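Local atomic coordinates of probable dipeptidase (Pseudomonas aeruginosa, PDB entry 3B40), a protein that probably hydrolyses dipeptides as a metal-dependent peptidase of the membrane dipeptidase family M19, built on a TIM-barrel-like fold. Residues Asn139-Asp145 with Asn168-Ala172; Asn203-Ile208 with Val407-Ala411. The protein carries 11 engineered substitutions. All coordinates share one frame; numbering follows the deposited sequence.

Contact 1. Residues Asn139-Asp145 with Asn168-Ala172; sequences NAYPLGD and NNDWA. Engineered in segment 168-172: Ala172 (natural residue Ser).
Two neighbouring beta-to-alpha loops of the TIM-barrel-like fold meet here, the one that leaves strand 131-138 and the one that follows strand 160-162, and an Asx turn at Asn169 shapes the second. Trp171 provides the largest share of the interface. Ala140 CB rests on one face of its indole, 3.3 Å above the plane and displaced toward the rim, while Leu143 crosses the indole at about a right angle and brings CD1 to 3.7 Å from Trp171 CH2. The pyrrole N-H is used as well: Trp171 NE1 donates to Gly144 O at 2.9 Å, a weak bond because the angle at the hydrogen is only 128°. Leu150 of helix 148-155 and Ala198 of helix 193-205 also touch Trp171, so the indole joins both loops to the helices that follow them.

Asn169 turns its two amide ends to different tasks. With CG placed between its own N and carbonyl carbon (chi1 65°), OD1 folds back over the chain and accepts from Trp171 N in the carbonyl plane and from Ala172 N above that plane; Ala172 is an engineered residue. ND2 serves both loops: it bonds Phe163 O in its own and reaches Asn139 OD1 in the other through a long, weak bond, the two amide planes well inclined to each other. Water 1 bridges the pair, accepting from Asn169 ND2 and probably donating to Asn139 OD1. Asn139 itself is held from its other end, where ND2 bonds Gly69 O. At the exposed end of the contact Asp145 and Asp170 bring like charges near each other, and water 2 donates to both carboxylates, 2.9 Å from Asp145 OD1 and 2.6 Å from Asp170 OD2.

Contact 2. Residues Asn203-Ile208 with Val407-Ala411; sequences NDLGVI and VQKRA
Asn203 meets the C-terminal segment through its backbone: its carbonyl oxygen receives a CA-H...O contact from Ala411 CA at 3.5 Å, with an angle of 163° at the hydrogen. The same oxygen accepts from water 3, which also donates to Val407 O at 2.7 Å and thereby ties together the last turns of two helices. The side-chain amide of Asn203 is engaged elsewhere, OD1 by Arg227 N and ND2 by Ser226 OG. At Asp204 it is again the carbonyl that touches, with O 3.5 Å from Ala411 CB, whereas the carboxylate forms a salt bridge with Arg227. That arginine also bonds Arg410 O and so reaches both segments.

Gly206, with positive phi, closes helix 193-205 in a Schellman motif. Its CA lies 3.9 Å from Ala411 CB, and with no side chain between them the backbone of Gly206 packs directly against that methyl, bringing the ends of the two helices close. Gly206 O lies 3.8 Å from Gln408 CG, and water 4 bridges this oxygen to Gln408 NE2, donating to the first and accepting from the second. Gln408 NE2 bonds Tyr117 O as well.

Beyond the cap the chain enters strand 208-210, joining helix to strand in the alpha/beta succession of the barrel. Val407 covers this exit: with CG1 anti to its backbone N (chi1 170°), that methyl lies against the main chain, 3.7 Å from Val207 C. CG2, the other branch, meets Ile208, whose side chain crosses Val407 at about a right angle and places CG1 4.0 Å from Val407 CG2. Phe400 and Trp404, earlier on helix 389-409, also touch Ile208.

How the contacts relate
Both contacts involve the region around helix 193-205 but at different ends: contact 1 joins the loop leading toward it to the preceding beta-to-alpha loop, whereas contact 2 packs its C-terminal cap against the end of helix 389-409. Their centres are 21 Å apart and the segments do not touch. Contact 1 is mostly buried, with an aromatic ring and side-chain amides at work and an exposed acidic pair at its edge. Contact 2 is only partly buried and relies on main-chain carbonyls, small apolar groups and bridging water. Helix 148-155 borders both, touching Leu143 and Trp171 in contact 1 and Leu205 in contact 2.

Contact 1. Residues Asn139-Asp145 with Asn168-Ala172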
# COMPACT_ATOMS: atom_id res chain seq x y z
N ASN A 139 -0.36 9.03 4.40
CA ASN A 139 -1.48 9.82 4.97
C ASN A 139 -1.04 11.20 5.51
O ASN A 139 -0.28 11.29 6.49
CB ASN A 139 -2.20 9.06 6.07
CG ASN A 139 -3.59 9.61 6.35
OD1 ASN A 139 -4.14 10.42 5.60
ND2 ASN A 139 -4.20 9.11 7.41
N ALA A 140 -1.51 12.27 4.87
CA ALA A 140 -1.19 13.63 5.32
C ALA A 140 -1.98 14.08 6.56
O ALA A 140 -1.65 15.10 7.17
CB ALA A 140 -1.40 14.63 4.19
N TYR A 141 -3.02 13.32 6.93
CA TYR A 141 -3.86 13.65 8.09
C TYR A 141 -3.08 14.03 9.38
O TYR A 141 -3.33 15.08 9.96
CB TYR A 141 -4.89 12.54 8.35
CG TYR A 141 -5.70 12.76 9.62
CD1 TYR A 141 -6.81 13.63 9.62
CD2 TYR A 141 -5.37 12.10 10.82
CE1 TYR A 141 -7.56 13.84 10.77
CE2 TYR A 141 -6.12 12.32 11.99
CZ TYR A 141 -7.21 13.18 11.95
OH TYR A 141 -7.96 13.39 13.08
N PRO A 142 -2.10 13.21 9.83
CA PRO A 142 -1.40 13.62 11.06
C PRO A 142 -0.62 14.95 10.99
O PRO A 142 -0.28 15.52 12.04
CB PRO A 142 -0.40 12.49 11.28
CG PRO A 142 -0.92 11.33 10.49
CD PRO A 142 -1.61 11.91 9.32
N LEU A 143 -0.35 15.45 9.78
CA LEU A 143 0.57 16.58 9.63
C LEU A 143 -0.08 17.96 9.77
O LEU A 143 0.64 18.96 9.86
CB LEU A 143 1.34 16.51 8.29
CG LEU A 143 2.02 15.23 7.79
CD1 LEU A 143 2.79 15.53 6.49
CD2 LEU A 143 2.94 14.67 8.87
N GLY A 144 -1.41 18.05 9.77
CA GLY A 144 -2.07 19.36 9.91
C GLY A 144 -1.73 20.25 8.72
O GLY A 144 -1.60 19.75 7.60
N ASP A 145 -1.56 21.55 8.95
CA ASP A 145 -1.25 22.52 7.88
C ASP A 145 0.24 22.82 7.76
O ASP A 145 0.63 23.77 7.08
CB ASP A 145 -1.97 23.85 8.10
CG ASP A 145 -3.49 23.73 8.10
OD1 ASP A 145 -4.03 22.84 7.40
OD2 ASP A 145 -4.15 24.55 8.80
N ASN A 168 -10.95 11.50 3.45
CA ASN A 168 -10.37 12.72 2.89
C ASN A 168 -9.45 13.33 3.93
O ASN A 168 -9.63 13.09 5.12
CB ASN A 168 -11.46 13.75 2.56
CG ASN A 168 -12.32 13.35 1.36
OD1 ASN A 168 -11.90 12.59 0.50
ND2 ASN A 168 -13.54 13.91 1.29
N ASN A 169 -8.48 14.13 3.50
CA ASN A 169 -7.76 14.97 4.46
C ASN A 169 -7.55 16.35 3.83
O ASN A 169 -7.97 16.58 2.68
CB ASN A 169 -6.43 14.31 4.90
CG ASN A 169 -5.45 14.18 3.77
OD1 ASN A 169 -5.02 15.19 3.16
ND2 ASN A 169 -5.06 12.94 3.47
N ASP A 170 -6.93 17.26 4.59
CA ASP A 170 -6.84 18.67 4.17
C ASP A 170 -5.84 18.97 3.05
O ASP A 170 -5.80 20.07 2.55
CB ASP A 170 -6.54 19.58 5.37
CG ASP A 170 -7.68 19.57 6.38
OD1 ASP A 170 -8.85 19.34 6.01
OD2 ASP A 170 -7.40 19.77 7.56
N TRP A 171 -5.05 17.98 2.68
CA TRP A 171 -4.08 18.08 1.56
C TRP A 171 -4.59 17.46 0.25
O TRP A 171 -4.28 17.94 -0.83
CB TRP A 171 -2.79 17.37 1.97
CG TRP A 171 -1.97 18.10 3.00
CD1 TRP A 171 -2.41 19.02 3.92
CD2 TRP A 171 -0.54 18.00 3.20
NE1 TRP A 171 -1.36 19.48 4.70
CE2 TRP A 171 -0.20 18.86 4.28
CE3 TRP A 171 0.47 17.26 2.60
CZ2 TRP A 171 1.12 19.00 4.75
CZ3 TRP A 171 1.78 17.39 3.07
CH2 TRP A 171 2.09 18.26 4.13
N ALA A 172 -5.33 16.36 0.37
CA ALA A 172 -5.75 15.60 -0.81
C ALA A 172 -7.06 14.88 -0.53
O ALA A 172 -7.26 14.36 0.59
CB ALA A 172 -4.67 14.57 -1.14
O HOH W 1 -6.41 10.39 4.03
O HOH W 2 -4.89 20.20 8.29

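Contact 2. Residues Asn203-Ile208 with Val407-Ala411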
# COMPACT_ATOMS: atom_id res chain seq x y z
N ASN A 203 9.20 17.16 -4.27
CA ASN A 203 10.16 17.15 -5.38
C ASN A 203 11.51 17.69 -4.91
O ASN A 203 12.56 17.07 -5.19
CB ASN A 203 9.66 18.01 -6.56
CG ASN A 203 8.62 17.32 -7.45
OD1 ASN A 203 8.07 17.98 -8.32
ND2 ASN A 203 8.34 16.03 -7.23
N ASP A 204 11.49 18.84 -4.21
CA ASP A 204 12.70 19.52 -3.70
C ASP A 204 13.46 18.64 -2.72
O ASP A 204 14.69 18.60 -2.74
CB ASP A 204 12.36 20.84 -2.97
CG ASP A 204 11.89 21.94 -3.90
OD1 ASP A 204 12.11 21.79 -5.12
OD2 ASP A 204 11.24 22.92 -3.44
N LEU A 205 12.73 17.98 -1.83
CA LEU A 205 13.31 17.08 -0.86
C LEU A 205 13.84 15.76 -1.44
O LEU A 205 14.56 15.04 -0.75
CB LEU A 205 12.28 16.79 0.24
CG LEU A 205 12.05 17.92 1.23
CD1 LEU A 205 10.90 17.59 2.15
CD2 LEU A 205 13.33 18.24 2.05
N GLY A 206 13.50 15.43 -2.68
CA GLY A 206 13.88 14.12 -3.24
C GLY A 206 13.15 12.95 -2.58
O GLY A 206 13.74 11.88 -2.35
N VAL A 207 11.86 13.14 -2.32
CA VAL A 207 11.01 12.12 -1.70
C VAL A 207 10.04 11.64 -2.75
O VAL A 207 9.46 12.47 -3.48
CB VAL A 207 10.23 12.70 -0.48
CG1 VAL A 207 9.12 11.72 0.01
CG2 VAL A 207 11.18 12.99 0.62
N ILE A 208 9.90 10.31 -2.88
CA ILE A 208 9.03 9.73 -3.89
C ILE A 208 7.59 10.07 -3.51
O ILE A 208 7.17 9.81 -2.38
CB ILE A 208 9.16 8.18 -3.97
CG1 ILE A 208 10.60 7.73 -4.30
CG2 ILE A 208 8.20 7.62 -5.04
CD1 ILE A 208 10.90 6.28 -3.89
N VAL A 407 14.05 10.21 -8.92
CA VAL A 407 13.52 11.11 -7.89
C VAL A 407 14.59 11.86 -7.06
O VAL A 407 14.54 13.08 -6.89
CB VAL A 407 12.58 10.33 -6.91
CG1 VAL A 407 12.24 11.21 -5.71
CG2 VAL A 407 11.37 9.88 -7.62
N GLN A 408 15.54 11.11 -6.49
CA GLN A 408 16.63 11.77 -5.73
C GLN A 408 17.50 12.70 -6.60
O GLN A 408 17.99 13.72 -6.12
CB GLN A 408 17.47 10.72 -4.99
CG GLN A 408 16.66 9.98 -3.92
CD GLN A 408 17.52 9.15 -3.02
OE1 GLN A 408 18.44 8.45 -3.48
NE2 GLN A 408 17.25 9.23 -1.71
N LYS A 409 17.67 12.37 -7.88
CA LYS A 409 18.42 13.24 -8.82
C LYS A 409 17.73 14.59 -9.04
O LYS A 409 18.41 15.60 -9.23
CB LYS A 409 18.61 12.55 -10.17
CG LYS A 409 19.92 11.81 -10.26
CD LYS A 409 20.44 11.82 -11.69
CE LYS A 409 19.96 10.61 -12.49
NZ LYS A 409 20.64 9.35 -12.05
N ARG A 410 16.40 14.59 -9.00
CA ARG A 410 15.61 15.82 -9.16
C ARG A 410 15.47 16.66 -7.87
O ARG A 410 14.81 17.70 -7.89
CB ARG A 410 14.22 15.47 -9.69
CG ARG A 410 14.20 14.43 -10.79
CD ARG A 410 13.94 14.97 -12.14
NE ARG A 410 14.39 14.02 -13.14
CZ ARG A 410 13.62 13.19 -13.86
NH1 ARG A 410 12.29 13.17 -13.76
NH2 ARG A 410 14.23 12.39 -14.73
N ALA A 411 16.08 16.24 -6.76
CA ALA A 411 16.05 17.03 -5.51
C ALA A 411 16.61 18.45 -5.71
O ALA A 411 17.50 18.64 -6.55
CB ALA A 411 16.83 16.34 -4.43
O HOH W 3 12.37 14.67 -6.56
O HOH W 4 15.87 11.61 -0.83